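Local atomic coordinates of Cfl (Pectobacterium brasiliense, PDB entry 7A9J), a protein that probably activates carboxylic acids such as coronafacic acid at the expense of ATP for amide synthesis, as a ligase of the AMP-binding enzyme family. Residues N23-F28 with C92-A97; G63-N68 with D172-N177. The protein carries 1 engineered substitution. All coordinates share one frame; numbering follows the deposited sequence. Where two conformers were deposited one is given.

Interaction 1 of 2, residues N23-F28 with C92-A97; sequences NTFSSF and CLKIGA
Lys94 lays its aliphatic chain over one face of the Phe25 ring, and following it outward accounts for most of the contact. CB sits 3.9 Å from the centroid of the Phe25 ring and only 9° off the ring normal, the geometry of a CH-pi contact over the ring centre. Next along, Lys94 CG lies 3.8 Å from Phe25 CE2, above the half of the ring further from the backbone. Lys94 CD then reaches Phe25 CZ at 3.6 Å, the shortest approach across the two segments. CG is anti to the backbone N in both residues (chi1 177° in Lys94, 172° in Phe25), and the two side chains run alongside each other in the same direction, which lets successive methylenes pass from the ring centre out past CE2 to CZ. A bend at chi4 then turns the ammonium group, and NZ is hydrogen-bonded to Tyr171 OH, so the charged end of this buried lysine has a polar partner.

Leu93 fills the neighbouring part of the interface. Its CB is 4.1 Å from Phe25 CB, and its CD1 methyl approaches Thr24 CG2 at 3.8 Å, methyl against methyl. The first helical turn is capped within its own segment: Asn23 occupies the N-cap, its OD1 accepting from Ser26 N at 2.8 Å.

The contact thus packs the start of helix 24-34 against the end of helix 83-95, which forms the connection of a beta-alpha-beta crossover between the adjacent parallel strands 74-78 and 98-101. Phe25 also touches Ile57 of helix 50-66, whereas Thr24 and Leu93 both meet Leu206 of helix 203-214 and Phe247 of helix 240-251.

Interaction 2 of 2, residues G63-N68 with D172-N177; sequences GLKSAN and DYSEDN
Lys65 contributes the largest buried area and bridges the gap to Ser174 and Asp176 with its side chain alone, for no pair of CA atoms comes nearer than 9.4 Å, the separation of Lys65 CA and Ser174 CA. The lysine chain bends at chi3 (-91°), then brings NZ between the two acceptors. One is Asp176, whose OD1 forms a salt bridge and hydrogen bond with Lys65 NZ at 2.8 Å. The ammonium group meets this oxygen from above the carboxylate plane, 38° out of it. The other acceptor is Ser174 OG, also 2.8 Å from Lys65 NZ.

Ser174 relays the grip further: its hydroxyl donates to Asp172 OD1 at 2.7 Å, while Ser174 N reaches the same Asp172 OD1 at 3.0 Å. This second bond closes an Asx turn, and both donors reach Asp172 OD1 from one face of its carboxylate. With its proton directed to Asp172, Ser174 OG can accept from Lys65 NZ. On the facing segment, helix 50-66 ends just here in a Schellman motif, with Asn68 at C-prime and Asn68 N bonded to Lys65 O at 2.9 Å.

Water 1 ties Asp176 back to its own loop, donating to Asp176 OD2 at 2.6 Å and to Ser174 O at 2.8 Å; its bond from Lys65 NZ is weak. Ile95 of helix 83-95 packs beside both Lys65 and Asp176.

How the interactions relate
The two interactions lie about 13 Å apart, centre to centre, on the same side of the chain's centre. Their segments alternate along the sequence, 23-28, 63-68, 92-97, then 172-177, and each contact joins parts far apart in the chain, 64 and 104 residues at the closest ends. Interaction 1 is buried among helices, whereas interaction 2 lies at the surface, where a loop meets the end of helix 50-66. Helix 83-95 connects them: Ile95 CG2 is 3.6 Å from Lys65 CE, and Lys94 O is 3.3 Å from Asp176 CB. Asp176 OD2 also forms a long, weak ion pair with Lys94 NZ. Packing from the helix interface therefore continues directly into the polar surface cluster.

Interaction 1 of 2, residues N23-F28 with C92-A97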
ATOM      1  N   ASN A  23     -20.221   7.292  11.692  1.00 37.80           N
ATOM      2  CA  ASN A  23     -19.079   6.386  11.704  1.00 31.81           C
ATOM      3  C   ASN A  23     -19.060   5.524  10.431  1.00 30.04           C
ATOM      4  O   ASN A  23     -19.950   5.621   9.562  1.00 31.58           O
ATOM      5  CB  ASN A  23     -19.090   5.563  12.969  1.00 34.87           C
ATOM      6  CG  ASN A  23     -20.339   4.723  13.109  1.00 37.42           C
ATOM      7  OD1 ASN A  23     -20.895   4.180  12.129  1.00 36.80           O
ATOM      8  ND2 ASN A  23     -20.780   4.571  14.351  1.00 44.54           N
ATOM      9  N   THR A  24     -18.028   4.675  10.297  1.00 29.14           N
ATOM     10  CA  THR A  24     -17.812   3.972   9.023  1.00 24.26           C
ATOM     11  C   THR A  24     -19.001   3.045   8.699  1.00 29.70           C
ATOM     12  O   THR A  24     -19.486   3.000   7.566  1.00 28.80           O
ATOM     13  CB  THR A  24     -16.482   3.188   9.075  1.00 25.20           C
ATOM     14  OG1 THR A  24     -15.414   4.121   9.381  1.00 27.69           O
ATOM     15  CG2 THR A  24     -16.228   2.435   7.745  1.00 27.64           C
ATOM     16  N   PHE A  25     -19.455   2.248   9.669  1.00 29.27           N
ATOM     17  CA  PHE A  25     -20.604   1.404   9.349  1.00 31.26           C
ATOM     18  C   PHE A  25     -21.825   2.243   8.983  1.00 31.28           C
ATOM     19  O   PHE A  25     -22.533   1.935   8.007  1.00 30.91           O
ATOM     20  CB  PHE A  25     -20.975   0.450  10.503  1.00 28.40           C
ATOM     21  CG  PHE A  25     -22.274  -0.259  10.226  1.00 26.56           C
ATOM     22  CD1 PHE A  25     -22.355  -1.239   9.238  1.00 29.33           C
ATOM     23  CD2 PHE A  25     -23.421   0.085  10.924  1.00 33.05           C
ATOM     24  CE1 PHE A  25     -23.598  -1.833   8.910  1.00 37.07           C
ATOM     25  CE2 PHE A  25     -24.663  -0.567  10.599  1.00 30.18           C
ATOM     26  CZ  PHE A  25     -24.696  -1.525   9.627  1.00 35.34           C
ATOM     27  N   SER A  26     -22.122   3.275   9.779  1.00 30.40           N
ATOM     28  CA  SER A  26     -23.380   3.964   9.516  1.00 34.76           C
ATOM     29  C   SER A  26     -23.313   4.715   8.190  1.00 32.67           C
ATOM     30  O   SER A  26     -24.334   4.890   7.524  1.00 34.12           O
ATOM     31  CB  SER A  26     -23.737   4.876  10.687  1.00 35.36           C
ATOM     32  OG  SER A  26     -22.850   5.974  10.708  1.00 53.34           O
ATOM     33  N   SER A  27     -22.112   5.131   7.761  0.59 31.08           N
ATOM     34  CA  SER A  27     -21.977   5.721   6.433  0.59 28.93           C
ATOM     35  C   SER A  27     -22.242   4.700   5.347  0.59 33.17           C
ATOM     36  O   SER A  27     -22.850   5.022   4.320  0.59 32.39           O
ATOM     37  CB  SER A  27     -20.561   6.313   6.254  0.59 28.81           C
ATOM     38  OG  SER A  27     -20.439   7.469   7.039  0.59 28.80           O
ATOM     39  N   PHE A  28     -21.731   3.479   5.518  1.00 30.79           N
ATOM     40  CA  PHE A  28     -22.029   2.436   4.567  1.00 31.97           C
ATOM     41  C   PHE A  28     -23.544   2.178   4.519  1.00 34.06           C
ATOM     42  O   PHE A  28     -24.142   2.050   3.441  1.00 35.21           O
ATOM     43  CB  PHE A  28     -21.300   1.125   4.950  1.00 30.87           C
ATOM     44  CG  PHE A  28     -21.767  -0.002   4.124  1.00 31.69           C
ATOM     45  CD1 PHE A  28     -21.301  -0.113   2.851  1.00 30.38           C
ATOM     46  CD2 PHE A  28     -22.805  -0.883   4.581  1.00 31.00           C
ATOM     47  CE1 PHE A  28     -21.743  -1.119   2.006  1.00 30.80           C
ATOM     48  CE2 PHE A  28     -23.284  -1.865   3.752  1.00 31.24           C
ATOM     49  CZ  PHE A  28     -22.765  -2.004   2.451  1.00 30.43           C
ATOM     50  N   CYS A  92     -18.063  -6.103  12.455  1.00 29.82           N
ATOM     51  CA  CYS A  92     -17.290  -5.750  13.635  1.00 33.53           C
ATOM     52  C   CYS A  92     -17.513  -4.294  13.993  1.00 30.96           C
ATOM     53  O   CYS A  92     -17.779  -3.950  15.154  1.00 32.27           O
ATOM     54  CB  CYS A  92     -15.802  -5.991  13.350  1.00 31.33           C
ATOM     55  SG  CYS A  92     -15.438  -7.752  13.290  1.00 34.71           S
ATOM     56  N   LEU A  93     -17.465  -3.439  12.969  1.00 27.64           N
ATOM     57  CA  LEU A  93     -17.714  -2.011  13.172  1.00 34.65           C
ATOM     58  C   LEU A  93     -19.107  -1.750  13.719  1.00 34.95           C
ATOM     59  O   LEU A  93     -19.284  -0.900  14.605  1.00 30.80           O
ATOM     60  CB  LEU A  93     -17.538  -1.273  11.838  1.00 26.53           C
ATOM     61  CG  LEU A  93     -16.040  -1.125  11.436  1.00 26.78           C
ATOM     62  CD1 LEU A  93     -15.949  -0.688   9.964  1.00 30.41           C
ATOM     63  CD2 LEU A  93     -15.287  -0.164  12.317  1.00 31.84           C
ATOM     64  N   LYS A  94     -20.118  -2.441  13.164  1.00 30.87           N
ATOM     65  CA  LYS A  94     -21.489  -2.250  13.587  1.00 31.85           C
ATOM     66  C   LYS A  94     -21.645  -2.504  15.081  1.00 34.65           C
ATOM     67  O   LYS A  94     -22.353  -1.766  15.774  1.00 33.31           O
ATOM     68  CB  LYS A  94     -22.396  -3.211  12.788  1.00 28.47           C
ATOM     69  CG  LYS A  94     -23.865  -3.179  13.169  1.00 35.44           C
ATOM     70  CD  LYS A  94     -24.695  -4.070  12.195  1.00 33.06           C
ATOM     71  CE  LYS A  94     -26.114  -4.427  12.764  1.00 34.69           C
ATOM     72  NZ  LYS A  94     -26.939  -3.224  13.093  1.00 42.56           N
ATOM     73  N   ILE A  95     -21.002  -3.558  15.596  1.00 33.72           N
ATOM     74  CA  ILE A  95     -21.202  -3.917  16.977  1.00 34.20           C
ATOM     75  C   ILE A  95     -20.097  -3.437  17.874  1.00 37.74           C
ATOM     76  O   ILE A  95     -20.216  -3.618  19.115  1.00 35.65           O
ATOM     77  CB  ILE A  95     -21.399  -5.436  17.161  1.00 34.33           C
ATOM     78  CG1 ILE A  95     -20.110  -6.222  16.878  1.00 32.17           C
ATOM     79  CG2 ILE A  95     -22.587  -5.876  16.333  1.00 34.41           C
ATOM     80  CD1 ILE A  95     -20.307  -7.687  17.301  1.00 35.85           C
ATOM     81  N   GLY A  96     -19.056  -2.786  17.313  1.00 36.08           N
ATOM     82  CA  GLY A  96     -17.953  -2.313  18.119  1.00 39.30           C
ATOM     83  C   GLY A  96     -16.969  -3.387  18.489  1.00 38.01           C
ATOM     84  O   GLY A  96     -16.241  -3.227  19.473  1.00 35.49           O
ATOM     85  N   ALA A  97     -16.974  -4.508  17.781  1.00 33.84           N
ATOM     86  CA  ALA A  97     -15.904  -5.471  17.962  1.00 33.64           C
ATOM     87  C   ALA A  97     -14.666  -4.983  17.226  1.00 35.63           C
ATOM     88  O   ALA A  97     -14.744  -4.448  16.115  1.00 33.58           O
ATOM     89  CB  ALA A  97     -16.312  -6.868  17.466  1.00 33.24           C
TER

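Interaction 2 of 2, residues G63-N68 with D172-N177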
ATOM      1  N   GLY A  63     -24.933 -13.058  14.482  1.00 37.30           N
ATOM      2  CA  GLY A  63     -24.235 -14.280  14.854  1.00 45.80           C
ATOM      3  C   GLY A  63     -23.138 -14.040  15.881  1.00 37.85           C
ATOM      4  O   GLY A  63     -23.012 -14.800  16.863  1.00 42.49           O
ATOM      5  N   LEU A  64     -22.378 -12.963  15.698  1.00 38.49           N
ATOM      6  CA  LEU A  64     -21.341 -12.575  16.652  1.00 37.62           C
ATOM      7  C   LEU A  64     -21.955 -12.331  18.015  1.00 40.38           C
ATOM      8  O   LEU A  64     -21.503 -12.874  19.029  1.00 39.85           O
ATOM      9  CB  LEU A  64     -20.622 -11.307  16.171  1.00 36.20           C
ATOM     10  CG  LEU A  64     -19.742 -11.437  14.945  1.00 36.83           C
ATOM     11  CD1 LEU A  64     -19.294 -10.035  14.506  1.00 34.84           C
ATOM     12  CD2 LEU A  64     -18.544 -12.284  15.408  1.00 36.81           C
ATOM     13  N   LYS A  65     -23.013 -11.523  18.060  1.00 41.20           N
ATOM     14  CA  LYS A  65     -23.601 -11.228  19.362  1.00 41.60           C
ATOM     15  C   LYS A  65     -24.245 -12.467  19.955  1.00 47.14           C
ATOM     16  O   LYS A  65     -24.170 -12.677  21.178  1.00 46.00           O
ATOM     17  CB  LYS A  65     -24.591 -10.058  19.244  1.00 45.04           C
ATOM     18  CG  LYS A  65     -23.817  -8.737  18.980  1.00 45.00           C
ATOM     19  CD  LYS A  65     -24.523  -7.447  19.464  1.00 55.81           C
ATOM     20  CE  LYS A  65     -25.410  -6.836  18.395  1.00 50.36           C
ATOM     21  NZ  LYS A  65     -26.386  -5.862  19.002  1.00 50.02           N
ATOM     22  N   SER A  66     -24.846 -13.317  19.117  1.00 42.18           N
ATOM     23  CA  SER A  66     -25.442 -14.542  19.654  1.00 43.25           C
ATOM     24  C   SER A  66     -24.397 -15.483  20.236  1.00 48.44           C
ATOM     25  O   SER A  66     -24.711 -16.280  21.134  1.00 48.36           O
ATOM     26  CB  SER A  66     -26.238 -15.251  18.582  1.00 54.40           C
ATOM     27  OG  SER A  66     -27.440 -14.534  18.401  1.00 55.46           O
ATOM     28  N   ALA A  67     -23.169 -15.407  19.727  1.00 43.73           N
ATOM     29  CA  ALA A  67     -22.033 -16.159  20.225  1.00 48.60           C
ATOM     30  C   ALA A  67     -21.299 -15.426  21.327  1.00 46.22           C
ATOM     31  O   ALA A  67     -20.162 -15.782  21.633  1.00 47.92           O
ATOM     32  CB  ALA A  67     -21.062 -16.474  19.087  1.00 42.84           C
ATOM     33  N   ASN A  68     -21.914 -14.399  21.913  1.00 50.71           N
ATOM     34  CA  ASN A  68     -21.419 -13.722  23.102  1.00 49.50           C
ATOM     35  C   ASN A  68     -20.223 -12.811  22.803  1.00 52.45           C
ATOM     36  O   ASN A  68     -19.469 -12.452  23.717  1.00 52.45           O
ATOM     37  CB  ASN A  68     -21.060 -14.726  24.203  1.00 63.37           C
ATOM     38  CG  ASN A  68     -20.973 -14.081  25.557  1.00 73.95           C
ATOM     39  OD1 ASN A  68     -21.631 -13.067  25.804  1.00 80.83           O
ATOM     40  ND2 ASN A  68     -20.138 -14.637  26.440  1.00 82.24           N
ATOM     41  N   ASP A 172     -31.549  -9.631  14.216  1.00 48.70           N
ATOM     42  CA  ASP A 172     -32.430  -9.550  15.386  1.00 53.92           C
ATOM     43  C   ASP A 172     -32.800  -8.125  15.754  1.00 51.65           C
ATOM     44  O   ASP A 172     -33.477  -7.926  16.771  1.00 55.89           O
ATOM     45  CB  ASP A 172     -31.819 -10.258  16.602  1.00 57.88           C
ATOM     46  CG  ASP A 172     -30.545  -9.594  17.127  1.00 61.16           C
ATOM     47  OD1 ASP A 172     -30.140  -8.506  16.667  1.00 55.10           O
ATOM     48  OD2 ASP A 172     -29.928 -10.196  18.027  1.00 67.58           O
ATOM     49  N   TYR A 173     -32.375  -7.148  14.945  1.00 51.42           N
ATOM     50  CA  TYR A 173     -32.692  -5.721  15.087  1.00 58.41           C
ATOM     51  C   TYR A 173     -32.233  -5.140  16.422  1.00 59.96           C
ATOM     52  O   TYR A 173     -32.711  -4.077  16.827  1.00 60.03           O
ATOM     53  CB  TYR A 173     -34.197  -5.450  14.870  1.00 56.44           C
ATOM     54  CG  TYR A 173     -34.637  -5.876  13.490  1.00 51.66           C
ATOM     55  CD1 TYR A 173     -34.501  -5.022  12.394  1.00 56.66           C
ATOM     56  CD2 TYR A 173     -35.103  -7.165  13.267  1.00 62.33           C
ATOM     57  CE1 TYR A 173     -34.864  -5.440  11.110  1.00 62.49           C
ATOM     58  CE2 TYR A 173     -35.474  -7.587  12.004  1.00 72.93           C
ATOM     59  CZ  TYR A 173     -35.347  -6.727  10.932  1.00 68.71           C
ATOM     60  OH  TYR A 173     -35.725  -7.174   9.691  1.00 95.96           O
ATOM     61  N   SER A 174     -31.293  -5.792  17.107  1.00 51.64           N
ATOM     62  CA  SER A 174     -30.824  -5.267  18.382  1.00 52.37           C
ATOM     63  C   SER A 174     -30.015  -3.992  18.151  1.00 51.51           C
ATOM     64  O   SER A 174     -29.387  -3.806  17.104  1.00 50.33           O
ATOM     65  CB  SER A 174     -29.977  -6.311  19.124  1.00 55.41           C
ATOM     66  OG  SER A 174     -28.905  -6.782  18.318  1.00 54.87           O
ATOM     67  N   GLU A 175     -30.049  -3.104  19.136  1.00 52.89           N
ATOM     68  CA  GLU A 175     -29.333  -1.849  19.001  1.00 53.85           C
ATOM     69  C   GLU A 175     -27.858  -2.056  19.294  1.00 46.31           C
ATOM     70  O   GLU A 175     -27.469  -2.994  19.993  1.00 50.36           O
ATOM     71  CB  GLU A 175     -29.881  -0.785  19.968  1.00 62.04           C
ATOM     72  CG  GLU A 175     -30.937   0.183  19.388  1.00 70.61           C
ATOM     73  CD  GLU A 175     -32.368  -0.210  19.695  1.00 83.64           C
ATOM     74  OE1 GLU A 175     -33.154  -0.382  18.733  1.00 93.96           O
ATOM     75  OE2 GLU A 175     -32.724  -0.329  20.892  1.00 84.69           O
ATOM     76  N   ASP A 176     -27.061  -1.126  18.805  1.00 45.40           N
ATOM     77  CA  ASP A 176     -25.634  -0.988  19.137  1.00 46.66           C
ATOM     78  C   ASP A 176     -25.339   0.471  19.460  1.00 50.69           C
ATOM     79  O   ASP A 176     -25.831   1.372  18.779  1.00 53.99           O
ATOM     80  CB  ASP A 176     -24.723  -1.443  17.986  1.00 44.36           C
ATOM     81  CG  ASP A 176     -24.929  -2.910  17.633  1.00 51.86           C
ATOM     82  OD1 ASP A 176     -24.545  -3.776  18.459  1.00 46.04           O
ATOM     83  OD2 ASP A 176     -25.527  -3.180  16.560  1.00 48.62           O
ATOM     84  N   ASN A 177     -24.567   0.714  20.516  1.00 48.31           N
ATOM     85  CA  ASN A 177     -24.172   2.079  20.867  1.00 48.15           C
ATOM     86  C   ASN A 177     -22.673   2.215  20.630  1.00 39.09           C
ATOM     87  O   ASN A 177     -21.860   1.761  21.445  1.00 48.69           O
ATOM     88  CB  ASN A 177     -24.556   2.399  22.296  1.00 47.34           C
ATOM     89  CG  ASN A 177     -26.039   2.341  22.482  1.00 57.96           C
ATOM     90  OD1 ASN A 177     -26.784   2.983  21.731  1.00 61.14           O
ATOM     91  ND2 ASN A 177     -26.490   1.516  23.417  1.00 62.84           N
TER
HETATM   92  O   HOH W   1     -27.247  -5.082  15.938  1.00 49.39           O